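Local coordinates for uncharacterized protein Rv2277c (Mycobacterium tuberculosis, PDB 5VUG) that probably hydrolyses glycerophosphodiesters, having a TIM-barrel domain of the glycerophosphodiester phosphodiesterase family, although its substrate and physiological role are not established, at residues 11-16 with 37-42; 45-50 with 70-75; 247-252 with 267-272. One frame throughout, in Å; residues are numbered along the deposited sequence.

Contact 1 of 3, residues 11-16 with 37-42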
ATOM      1  N   PRO A  11     -15.303  11.731 -21.011  1.00 13.94           N
ATOM      2  CA  PRO A  11     -15.560  10.374 -20.506  1.00 12.45           C
ATOM      3  C   PRO A  11     -17.039  10.030 -20.622  1.00 13.02           C
ATOM      4  O   PRO A  11     -17.909  10.896 -20.508  1.00 13.05           O
ATOM      5  CB  PRO A  11     -15.128  10.456 -19.035  1.00 12.64           C
ATOM      6  CG  PRO A  11     -14.176  11.632 -18.984  1.00 13.62           C
ATOM      7  CD  PRO A  11     -14.697  12.607 -19.995  1.00 13.37           C
HETATM    8  N   MSE A  12     -17.322   8.751 -20.866  1.00 11.81           N
HETATM    9  CA  MSE A  12     -18.694   8.256 -20.794  1.00 11.81           C
HETATM   10  C   MSE A  12     -19.260   8.476 -19.401  1.00 11.01           C
HETATM   11  O   MSE A  12     -18.585   8.199 -18.401  1.00 13.01           O
HETATM   12  CB  MSE A  12     -18.741   6.753 -21.083  1.00 12.38           C
HETATM   13  CG  MSE A  12     -18.516   6.376 -22.532  1.00 14.52           C
HETATM   14 SE   MSE A  12     -18.074   4.483 -22.617  0.69 19.32          SE
HETATM   15  CE  MSE A  12     -19.624   3.769 -21.648  1.00 18.72           C
ATOM     16  N   ILE A  13     -20.508   8.933 -19.322  1.00 10.60           N
ATOM     17  CA  ILE A  13     -21.202   9.046 -18.043  1.00 10.41           C
ATOM     18  C   ILE A  13     -21.969   7.754 -17.800  1.00 11.27           C
ATOM     19  O   ILE A  13     -22.901   7.429 -18.548  1.00 11.61           O
ATOM     20  CB  ILE A  13     -22.155  10.251 -18.023  1.00 12.04           C
ATOM     21  CG1 ILE A  13     -21.404  11.547 -18.362  1.00 14.69           C
ATOM     22  CG2 ILE A  13     -22.859  10.338 -16.665  1.00 12.04           C
ATOM     23  CD1 ILE A  13     -20.252  11.860 -17.433  1.00 15.24           C
ATOM     24  N   VAL A  14     -21.602   7.024 -16.747  1.00  8.91           N
ATOM     25  CA  VAL A  14     -22.221   5.731 -16.436  1.00 10.28           C
ATOM     26  C   VAL A  14     -23.017   5.871 -15.142  1.00 10.12           C
ATOM     27  O   VAL A  14     -22.466   6.273 -14.113  1.00  9.30           O
ATOM     28  CB  VAL A  14     -21.176   4.604 -16.341  1.00  9.36           C
ATOM     29  CG1 VAL A  14     -21.843   3.270 -16.000  1.00  8.23           C
ATOM     30  CG2 VAL A  14     -20.387   4.484 -17.645  1.00 10.60           C
ATOM     31  N   ALA A  15     -24.309   5.539 -15.186  1.00  9.48           N
ATOM     32  CA  ALA A  15     -25.188   5.713 -14.025  1.00  9.36           C
ATOM     33  C   ALA A  15     -24.969   4.581 -13.023  1.00  8.65           C
ATOM     34  O   ALA A  15     -25.321   3.425 -13.292  1.00  9.90           O
ATOM     35  CB  ALA A  15     -26.650   5.769 -14.459  1.00 10.20           C
ATOM     36  N   HIS A  16     -24.431   4.920 -11.850  1.00  9.70           N
ATOM     37  CA  HIS A  16     -24.104   3.918 -10.838  1.00  9.02           C
ATOM     38  C   HIS A  16     -25.371   3.400 -10.161  1.00  8.84           C
ATOM     39  O   HIS A  16     -26.075   4.162  -9.489  1.00  8.79           O
ATOM     40  CB  HIS A  16     -23.190   4.549  -9.793  1.00  9.81           C
ATOM     41  CG  HIS A  16     -22.689   3.584  -8.769  1.00 10.57           C
ATOM     42  ND1 HIS A  16     -22.580   3.910  -7.436  1.00 10.98           N
ATOM     43  CD2 HIS A  16     -22.260   2.304  -8.881  1.00 10.03           C
ATOM     44  CE1 HIS A  16     -22.115   2.870  -6.764  1.00 12.15           C
ATOM     45  NE2 HIS A  16     -21.907   1.883  -7.617  1.00 12.18           N
ATOM     46  N   ALA A  37     -31.644  11.473 -18.794  1.00 16.09           N
ATOM     47  CA  ALA A  37     -30.600  12.410 -18.396  1.00 15.91           C
ATOM     48  C   ALA A  37     -29.348  12.312 -19.258  1.00 13.40           C
ATOM     49  O   ALA A  37     -28.361  12.997 -18.968  1.00 18.26           O
ATOM     50  CB  ALA A  37     -30.236  12.228 -16.915  1.00 16.50           C
ATOM     51  N   GLY A  38     -29.349  11.477 -20.292  1.00 11.97           N
ATOM     52  CA  GLY A  38     -28.269  11.478 -21.256  1.00 12.81           C
ATOM     53  C   GLY A  38     -27.081  10.605 -20.935  1.00 12.72           C
ATOM     54  O   GLY A  38     -26.020  10.794 -21.543  1.00 13.57           O
ATOM     55  N   VAL A  39     -27.215   9.643 -20.020  1.00 12.92           N
ATOM     56  CA  VAL A  39     -26.058   8.808 -19.688  1.00 12.68           C
ATOM     57  C   VAL A  39     -25.644   7.960 -20.890  1.00 11.01           C
ATOM     58  O   VAL A  39     -26.434   7.666 -21.798  1.00 13.36           O
ATOM     59  CB  VAL A  39     -26.304   7.939 -18.445  1.00 10.30           C
ATOM     60  CG1 VAL A  39     -26.753   8.813 -17.272  1.00 11.83           C
ATOM     61  CG2 VAL A  39     -27.291   6.812 -18.759  1.00 11.26           C
ATOM     62  N   ASP A  40     -24.368   7.562 -20.887  1.00 10.40           N
ATOM     63  CA  ASP A  40     -23.769   6.742 -21.933  1.00 11.49           C
ATOM     64  C   ASP A  40     -23.636   5.278 -21.540  1.00 12.97           C
ATOM     65  O   ASP A  40     -23.272   4.450 -22.384  1.00 16.17           O
ATOM     66  CB  ASP A  40     -22.366   7.274 -22.252  1.00 13.40           C
ATOM     67  CG  ASP A  40     -22.371   8.748 -22.590  1.00 15.71           C
ATOM     68  OD1 ASP A  40     -22.915   9.104 -23.657  1.00 17.86           O
ATOM     69  OD2 ASP A  40     -21.865   9.550 -21.774  1.00 14.97           O
ATOM     70  N   GLY A  41     -23.881   4.943 -20.286  1.00 12.03           N
ATOM     71  CA  GLY A  41     -23.797   3.563 -19.849  1.00 12.10           C
ATOM     72  C   GLY A  41     -24.624   3.403 -18.599  1.00  8.85           C
ATOM     73  O   GLY A  41     -24.926   4.384 -17.909  1.00 10.00           O
HETATM   74  N   MSE A  42     -24.987   2.152 -18.314  1.00  8.27           N
HETATM   75  CA  MSE A  42     -25.893   1.809 -17.223  1.00  8.62           C
HETATM   76  C   MSE A  42     -25.244   0.721 -16.363  1.00  9.04           C
HETATM   77  O   MSE A  42     -24.992  -0.390 -16.838  1.00 11.67           O
HETATM   78  CB  MSE A  42     -27.230   1.321 -17.804  1.00 13.00           C
HETATM   79  CG  MSE A  42     -28.373   1.190 -16.804  1.00 13.55           C
HETATM   80 SE   MSE A  42     -28.991   2.939 -16.160  0.83 17.54          SE
HETATM   81  CE  MSE A  42     -29.591   3.727 -17.837  1.00 13.41           C
TER
HETATM   82  O   HOH W   1     -19.833  11.459 -22.459  1.00 29.62           O
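Ala15 CB lies at the apolar centre, 4.1 Å from Val39 CG1 and 4.0 Å from Met42 SE. Met42 reaches it by starting anti to the backbone N and then bending twice (chi2 69°, chi3 62°), while Val39 presents the branch beside its own N. On the face of the sheet that carries Val14, the facing residue is Gly41, a close parallel pair with CA atoms 4.3 Å apart; Val14 CG2 lies over Gly41 CA, 4.2 Å away. Farther out, backbone bonds take over. Ala15 N donates to Gly41 O at 3.0 Å, from above the carbonyl plane. Ile13 O is gripped twice: strongly by Asp40 N at 2.8 Å, within the carbonyl plane, and weakly by Gly41 N. At the polar edge Asp40 OD2 takes the N-H of Ile13 with its anti lone pair, at 2.9 Å and almost straight (175°). The same oxygen accepts from a water that also donates to Pro11 O, so the carboxylate extends the pairing where the strand 41-48 has not yet begun. The whole is the parallel strand pair of a right-handed beta-alpha-beta crossover, strand 12-16, helix 28-36, strand 41-48, as at the start of a TIM barrel.

Contact 2 of 3, residues 45-50 with 70-75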
ATOM      1  N   THR A  45     -26.734  -3.711 -10.462  1.00  8.75           N
ATOM      2  CA  THR A  45     -26.277  -4.771  -9.566  1.00  7.99           C
ATOM      3  C   THR A  45     -27.250  -5.939  -9.660  1.00  8.88           C
ATOM      4  O   THR A  45     -28.459  -5.742  -9.520  1.00 10.16           O
ATOM      5  CB  THR A  45     -26.213  -4.305  -8.107  1.00  7.90           C
ATOM      6  OG1 THR A  45     -25.820  -2.931  -8.038  1.00  9.91           O
ATOM      7  CG2 THR A  45     -25.217  -5.168  -7.350  1.00 10.26           C
ATOM      8  N   VAL A  46     -26.729  -7.149  -9.879  1.00  9.81           N
ATOM      9  CA  VAL A  46     -27.553  -8.303 -10.238  1.00  9.59           C
ATOM     10  C   VAL A  46     -27.408  -9.407  -9.190  1.00 10.12           C
ATOM     11  O   VAL A  46     -26.290  -9.753  -8.784  1.00 11.15           O
ATOM     12  CB  VAL A  46     -27.212  -8.829 -11.644  1.00 10.11           C
ATOM     13  CG1 VAL A  46     -28.257  -9.844 -12.089  1.00 10.90           C
ATOM     14  CG2 VAL A  46     -27.109  -7.662 -12.639  1.00 10.05           C
ATOM     15  N   GLN A  47     -28.546  -9.941  -8.745  1.00 10.21           N
ATOM     16  CA  GLN A  47     -28.629 -11.136  -7.903  1.00 10.75           C
ATOM     17  C   GLN A  47     -29.664 -12.068  -8.527  1.00 11.71           C
ATOM     18  O   GLN A  47     -30.273 -11.741  -9.546  1.00 15.40           O
ATOM     19  CB  GLN A  47     -28.917 -10.777  -6.431  1.00 10.11           C
ATOM     20  CG  GLN A  47     -27.815  -9.906  -5.808  1.00 11.80           C
ATOM     21  CD  GLN A  47     -27.975  -9.743  -4.307  1.00 12.55           C
ATOM     22  OE1 GLN A  47     -28.023 -10.732  -3.572  1.00 15.45           O
ATOM     23  NE2 GLN A  47     -28.053  -8.499  -3.842  1.00 12.15           N
ATOM     24  N   VAL A  48     -29.847 -13.259  -7.967  1.00 13.61           N
ATOM     25  CA  VAL A  48     -30.745 -14.241  -8.564  1.00 13.18           C
ATOM     26  C   VAL A  48     -31.782 -14.715  -7.547  1.00 14.15           C
ATOM     27  O   VAL A  48     -31.470 -14.952  -6.372  1.00 14.45           O
ATOM     28  CB  VAL A  48     -29.978 -15.411  -9.233  1.00 11.86           C
ATOM     29  CG1 VAL A  48     -29.169 -16.233  -8.209  1.00 14.51           C
ATOM     30  CG2 VAL A  48     -30.928 -16.302 -10.018  1.00 13.95           C
ATOM     31  N   SER A  49     -33.026 -14.833  -8.001  1.00 13.13           N
ATOM     32  CA  SER A  49     -34.111 -15.325  -7.166  1.00 13.80           C
ATOM     33  C   SER A  49     -33.914 -16.807  -6.834  1.00 13.33           C
ATOM     34  O   SER A  49     -33.102 -17.516  -7.447  1.00 13.49           O
ATOM     35  CB  SER A  49     -35.437 -15.170  -7.908  1.00 14.34           C
ATOM     36  OG  SER A  49     -35.511 -16.090  -8.991  1.00 13.60           O
ATOM     37  N   SER A  50     -34.696 -17.290  -5.860  1.00 14.70           N
ATOM     38  CA  SER A  50     -34.640 -18.713  -5.526  1.00 16.52           C
ATOM     39  C   SER A  50     -34.991 -19.587  -6.723  1.00 17.06           C
ATOM     40  O   SER A  50     -34.495 -20.718  -6.825  1.00 17.28           O
ATOM     41  CB  SER A  50     -35.578 -19.031  -4.361  1.00 17.93           C
ATOM     42  OG  SER A  50     -36.936 -18.950  -4.767  1.00 17.96           O
ATOM     43  N   GLY A  70     -34.582 -10.674   4.241  1.00 13.20           N
ATOM     44  CA  GLY A  70     -33.927 -11.915   3.882  1.00 11.28           C
ATOM     45  C   GLY A  70     -33.089 -11.759   2.629  1.00 11.39           C
ATOM     46  O   GLY A  70     -33.155 -10.734   1.949  1.00 12.07           O
ATOM     47  N   PRO A  71     -32.281 -12.763   2.296  1.00 13.50           N
ATOM     48  CA  PRO A  71     -31.470 -12.676   1.077  1.00 14.24           C
ATOM     49  C   PRO A  71     -32.344 -12.789  -0.167  1.00 13.50           C
ATOM     50  O   PRO A  71     -33.441 -13.350  -0.140  1.00 14.75           O
ATOM     51  CB  PRO A  71     -30.518 -13.871   1.196  1.00 15.30           C
ATOM     52  CG  PRO A  71     -31.232 -14.836   2.086  1.00 17.77           C
ATOM     53  CD  PRO A  71     -32.088 -14.036   3.013  1.00 15.67           C
ATOM     54  N   VAL A  72     -31.839 -12.233  -1.274  1.00 13.66           N
ATOM     55  CA  VAL A  72     -32.568 -12.300  -2.540  1.00 13.00           C
ATOM     56  C   VAL A  72     -32.935 -13.735  -2.899  1.00 14.13           C
ATOM     57  O   VAL A  72     -34.061 -14.013  -3.336  1.00 14.02           O
ATOM     58  CB  VAL A  72     -31.753 -11.631  -3.659  1.00 11.17           C
ATOM     59  CG1 VAL A  72     -32.437 -11.834  -5.010  1.00 12.34           C
ATOM     60  CG2 VAL A  72     -31.592 -10.160  -3.352  1.00 13.80           C
ATOM     61  N   ASN A  73     -31.995 -14.669  -2.737  1.00 13.08           N
ATOM     62  CA  ASN A  73     -32.270 -16.050  -3.124  1.00 13.93           C
ATOM     63  C   ASN A  73     -33.151 -16.796  -2.127  1.00 17.07           C
ATOM     64  O   ASN A  73     -33.313 -18.018  -2.256  1.00 19.14           O
ATOM     65  CB  ASN A  73     -30.982 -16.824  -3.448  1.00 15.81           C
ATOM     66  CG  ASN A  73     -30.056 -16.975  -2.258  1.00 18.73           C
ATOM     67  OD1 ASN A  73     -30.436 -16.735  -1.106  1.00 19.36           O
ATOM     68  ND2 ASN A  73     -28.827 -17.407  -2.530  1.00 20.61           N
ATOM     69  N   SER A  74     -33.714 -16.108  -1.138  1.00 16.05           N
ATOM     70  CA  SER A  74     -34.704 -16.734  -0.269  1.00 17.96           C
ATOM     71  C   SER A  74     -36.128 -16.538  -0.769  1.00 17.96           C
ATOM     72  O   SER A  74     -37.066 -17.033  -0.130  1.00 20.05           O
ATOM     73  CB  SER A  74     -34.572 -16.236   1.178  1.00 16.40           C
ATOM     74  OG  SER A  74     -35.074 -14.912   1.324  1.00 17.65           O
ATOM     75  N   LYS A  75     -36.305 -15.836  -1.893  1.00 16.24           N
ATOM     76  CA  LYS A  75     -37.621 -15.530  -2.434  1.00 15.52           C
ATOM     77  C   LYS A  75     -37.667 -15.857  -3.920  1.00 16.54           C
ATOM     78  O   LYS A  75     -36.661 -15.762  -4.626  1.00 16.25           O
ATOM     79  CB  LYS A  75     -37.980 -14.046  -2.235  1.00 15.87           C
ATOM     80  CG  LYS A  75     -37.997 -13.592  -0.771  1.00 19.64           C
ATOM     81  CD  LYS A  75     -38.739 -12.270  -0.620  1.00 22.55           C
ATOM     82  CE  LYS A  75     -38.694 -11.753   0.822  1.00 24.09           C
ATOM     83  NZ  LYS A  75     -39.300 -12.687   1.821  1.00 23.17           N
TER
HETATM   84  O   HOH W   2     -29.143 -11.311  -1.224  1.00 14.46           O
HETATM   85  O   HOH W   3     -38.065 -19.170  -2.301  1.00 24.15           O
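Val72, Ser50 and Asn73 bury the most surface here; Val72 and Asn73 come from residues 70-75 and both reach Val48 O, while Ser50 comes from residues 45-50. Val72 divides its branches: CG1, anti to the backbone N (chi1 174°), rests 3.5 Å from Val48 O, whereas CG2 approaches the amide end of Gln47, 3.6 Å from its OE1. The two side chains cross obliquely, and Gln47 CB also lies against Val72 CG1. A water bridges the pair, donating to Gln47 OE1 and accepting from Val72 N, and Gln47 NE2 is held by the carbonyls of Tyr57 and Pro59, so both ends of the amide have partners that fix its rotation. Asn73 touches through CB, 3.5 Å from Val48 O; its amide end leads away. Ser50 N donates to Lys75 O at 2.8 Å, nearly straight (169°), although the N-H arrives from above the carbonyl plane. Ser50 CB also packs 3.3 Å from Asn73 O. Residues 72-74 form a short 3-10 turn; just before it Pro71 O accepts from both Ser74 N and Ser74 OG, and just after it Lys75 offers its carbonyl. Residues 70-75 thus lie beside the C-terminal end of strand 41-48, with Val72 also touching Val55 of strand 54-56 and Leu80 of helix 77-80, while Val48 turns to helix 134-145.

Contact 3 of 3, residues 247-252 with 267-272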
HETATM    1  N   MSE A 247     -12.433   2.828 -16.353  1.00 10.01           N
HETATM    2  CA  MSE A 247     -13.492   3.589 -15.694  1.00  9.51           C
HETATM    3  C   MSE A 247     -13.080   4.034 -14.304  1.00  9.92           C
HETATM    4  O   MSE A 247     -12.519   3.246 -13.522  1.00 11.53           O
HETATM    5  CB  MSE A 247     -14.768   2.746 -15.596  1.00 11.85           C
HETATM    6  CG  MSE A 247     -15.970   3.504 -14.985  1.00 10.89           C
HETATM    7 SE   MSE A 247     -17.574   2.381 -14.874  0.80 15.34          SE
HETATM    8  CE  MSE A 247     -17.583   1.669 -16.676  1.00 12.14           C
ATOM      9  N   GLY A 248     -13.353   5.299 -13.989  1.00  9.58           N
ATOM     10  CA  GLY A 248     -13.167   5.779 -12.632  1.00 10.12           C
ATOM     11  C   GLY A 248     -14.417   5.535 -11.813  1.00 11.09           C
ATOM     12  O   GLY A 248     -15.509   5.936 -12.229  1.00 10.98           O
ATOM     13  N   PHE A 249     -14.292   4.847 -10.680  1.00 10.74           N
ATOM     14  CA  PHE A 249     -15.434   4.618  -9.804  1.00 10.15           C
ATOM     15  C   PHE A 249     -15.563   5.776  -8.812  1.00 10.85           C
ATOM     16  O   PHE A 249     -14.599   6.490  -8.520  1.00 11.25           O
ATOM     17  CB  PHE A 249     -15.256   3.324  -8.997  1.00  8.47           C
ATOM     18  CG  PHE A 249     -15.199   2.058  -9.831  1.00 10.32           C
ATOM     19  CD1 PHE A 249     -15.714   2.012 -11.123  1.00 12.54           C
ATOM     20  CD2 PHE A 249     -14.672   0.892  -9.283  1.00  9.23           C
ATOM     21  CE1 PHE A 249     -15.683   0.826 -11.862  1.00 10.40           C
ATOM     22  CE2 PHE A 249     -14.624  -0.289 -10.016  1.00  9.69           C
ATOM     23  CZ  PHE A 249     -15.138  -0.320 -11.304  1.00 10.82           C
ATOM     24  N   ALA A 250     -16.771   5.935  -8.270  1.00 10.96           N
ATOM     25  CA  ALA A 250     -17.034   6.902  -7.197  1.00 12.41           C
ATOM     26  C   ALA A 250     -16.637   8.325  -7.600  1.00 14.73           C
ATOM     27  O   ALA A 250     -15.942   9.037  -6.870  1.00 16.25           O
ATOM     28  CB  ALA A 250     -16.376   6.472  -5.881  1.00 13.17           C
ATOM     29  N   VAL A 251     -17.072   8.731  -8.790  1.00 11.54           N
ATOM     30  CA  VAL A 251     -16.831  10.077  -9.300  1.00 11.51           C
ATOM     31  C   VAL A 251     -17.997  10.937  -8.821  1.00 13.83           C
ATOM     32  O   VAL A 251     -19.131  10.779  -9.286  1.00 16.54           O
ATOM     33  CB  VAL A 251     -16.704  10.073 -10.828  1.00 11.16           C
ATOM     34  CG1 VAL A 251     -16.566  11.505 -11.383  1.00 13.06           C
ATOM     35  CG2 VAL A 251     -15.510   9.184 -11.253  1.00 12.91           C
ATOM     36  N   LYS A 252     -17.726  11.818  -7.859  1.00 13.81           N
ATOM     37  CA  LYS A 252     -18.756  12.572  -7.142  1.00 17.14           C
ATOM     38  C   LYS A 252     -18.706  14.069  -7.384  1.00 19.15           C
ATOM     39  O   LYS A 252     -19.755  14.689  -7.576  1.00 21.53           O
ATOM     40  CB  LYS A 252     -18.644  12.329  -5.629  1.00 21.17           C
ATOM     41  CG  LYS A 252     -18.633  10.863  -5.221  1.00 31.57           C
ATOM     42  CD  LYS A 252     -18.483  10.708  -3.715  1.00 38.19           C
ATOM     43  CE  LYS A 252     -17.736   9.431  -3.384  1.00 41.71           C
ATOM     44  NZ  LYS A 252     -16.380   9.468  -4.012  1.00 42.78           N
ATOM     45  N   ALA A 267     -14.524   6.367 -18.980  1.00 10.01           N
ATOM     46  CA  ALA A 267     -15.834   6.441 -18.352  1.00 10.16           C
ATOM     47  C   ALA A 267     -15.682   6.877 -16.903  1.00  9.37           C
ATOM     48  O   ALA A 267     -14.633   6.668 -16.275  1.00 10.01           O
ATOM     49  CB  ALA A 267     -16.526   5.068 -18.394  1.00 10.79           C
ATOM     50  N   VAL A 268     -16.752   7.484 -16.379  1.00  8.64           N
ATOM     51  CA  VAL A 268     -16.877   7.812 -14.963  1.00  8.57           C
ATOM     52  C   VAL A 268     -18.192   7.256 -14.433  1.00  9.51           C
ATOM     53  O   VAL A 268     -19.226   7.316 -15.111  1.00 11.35           O
ATOM     54  CB  VAL A 268     -16.788   9.329 -14.692  1.00 10.10           C
ATOM     55  CG1 VAL A 268     -15.396   9.844 -15.011  1.00 12.77           C
ATOM     56  CG2 VAL A 268     -17.847  10.110 -15.492  1.00 11.39           C
ATOM     57  N   LEU A 269     -18.148   6.712 -13.219  1.00  9.85           N
ATOM     58  CA  LEU A 269     -19.298   6.059 -12.598  1.00  9.11           C
ATOM     59  C   LEU A 269     -19.897   7.026 -11.578  1.00 10.55           C
ATOM     60  O   LEU A 269     -19.255   7.341 -10.572  1.00 10.67           O
ATOM     61  CB  LEU A 269     -18.835   4.764 -11.932  1.00  9.67           C
ATOM     62  CG  LEU A 269     -19.878   3.783 -11.395  1.00  9.70           C
ATOM     63  CD1 LEU A 269     -20.910   3.425 -12.462  1.00  9.43           C
ATOM     64  CD2 LEU A 269     -19.182   2.510 -10.905  1.00 10.08           C
ATOM     65  N   VAL A 270     -21.125   7.495 -11.837  1.00  9.89           N
ATOM     66  CA  VAL A 270     -21.718   8.620 -11.113  1.00  9.42           C
ATOM     67  C   VAL A 270     -23.024   8.220 -10.423  1.00 10.15           C
ATOM     68  O   VAL A 270     -23.866   7.521 -11.000  1.00 11.95           O
ATOM     69  CB  VAL A 270     -21.925   9.853 -12.023  1.00 10.52           C
ATOM     70  CG1 VAL A 270     -20.610  10.249 -12.697  1.00 12.71           C
ATOM     71  CG2 VAL A 270     -23.032   9.613 -13.065  1.00 13.24           C
ATOM     72  N   ASP A 271     -23.204   8.698  -9.185  1.00 11.98           N
ATOM     73  CA  ASP A 271     -24.449   8.457  -8.463  1.00 12.73           C
ATOM     74  C   ASP A 271     -25.579   9.361  -8.929  1.00 12.62           C
ATOM     75  O   ASP A 271     -26.750   9.026  -8.720  1.00 14.47           O
ATOM     76  CB  ASP A 271     -24.265   8.664  -6.956  1.00 14.32           C
ATOM     77  CG  ASP A 271     -23.449   7.559  -6.299  1.00 20.63           C
ATOM     78  OD1 ASP A 271     -22.924   6.685  -7.011  1.00 24.07           O
ATOM     79  OD2 ASP A 271     -23.351   7.560  -5.052  1.00 23.79           O
ATOM     80  N   SER A 272     -25.268  10.505  -9.535  1.00 11.78           N
ATOM     81  CA  SER A 272     -26.299  11.451  -9.962  1.00 12.59           C
ATOM     82  C   SER A 272     -26.127  11.809 -11.428  1.00 12.80           C
ATOM     83  O   SER A 272     -25.420  12.770 -11.763  1.00 14.70           O
ATOM     84  CB  SER A 272     -26.282  12.716  -9.109  1.00 13.21           C
ATOM     85  OG  SER A 272     -27.263  13.633  -9.559  1.00 16.16           O
TER
HETATM   86  O   HOH W   4     -21.170   9.991  -7.704  1.00 27.38           O
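Leu269 leaves the strand with CG anti to its backbone N (chi1 -171°), and its atoms can be followed outward. CB sits 3.5 Å from Gly248 O and 4.0 Å from Met247 SE. From CG the chain forks: Leu269 CD2 comes obliquely to the Phe249 ring, 3.5 Å from Phe249 CD1, while Leu269 CD1 packs on His16 of strand 12-16. Met247 SE in turn lies in the plane of the Phe249 ring, at its edge, so leucine, selenomethionine and phenylalanine close on one another. Val268 points to the other face of the sheet, where its CB meets Val251 CG2 at 3.7 Å, the two valines crossing at about a right angle. Between these layers runs a parallel ladder, with strand axes 24° apart. Gly248 N donates to Ala267 O, and Leu269 N returns the bond to Gly248 O at 2.9 Å, nearly along the C=O axis (176°). Beyond a step in which Ala250 takes positive backbone angles, Val251 N picks up Leu269 O at 3.1 Å. One water then joins Val251 O to Asp271 N, carrying the connection past the last direct bond. The chemistry is therefore that of a buried sheet: across the pair the direct hydrogen bonds run between main-chain atoms, one water adds a bridge, and the side-chain-to-side-chain contacts are apolar.

From the N terminus, contact 1 closes first: strand 12-16 runs out, helix 28-36 returns, and residues 37-42 lead into the neighbouring parallel strand. That strand, 41-48, continues directly into contact 2, which closes a mostly irregular excursion through strand 54-56 before helix 77-80. Contact 3 comes much later, bringing strands 245-249 and 267-270 together across helix 254-263. The three loops follow in series, neither nested nor crossed. Yet contacts 1 and 3 meet in space, because strand 267-270 lies beside strand 12-16: Met12 O and Val268 N are 2.8 Å apart. Last and first strands thus join in one sheet, closing the barrel there, while contact 2 sits 26 Å from each of the other two, centre to centre.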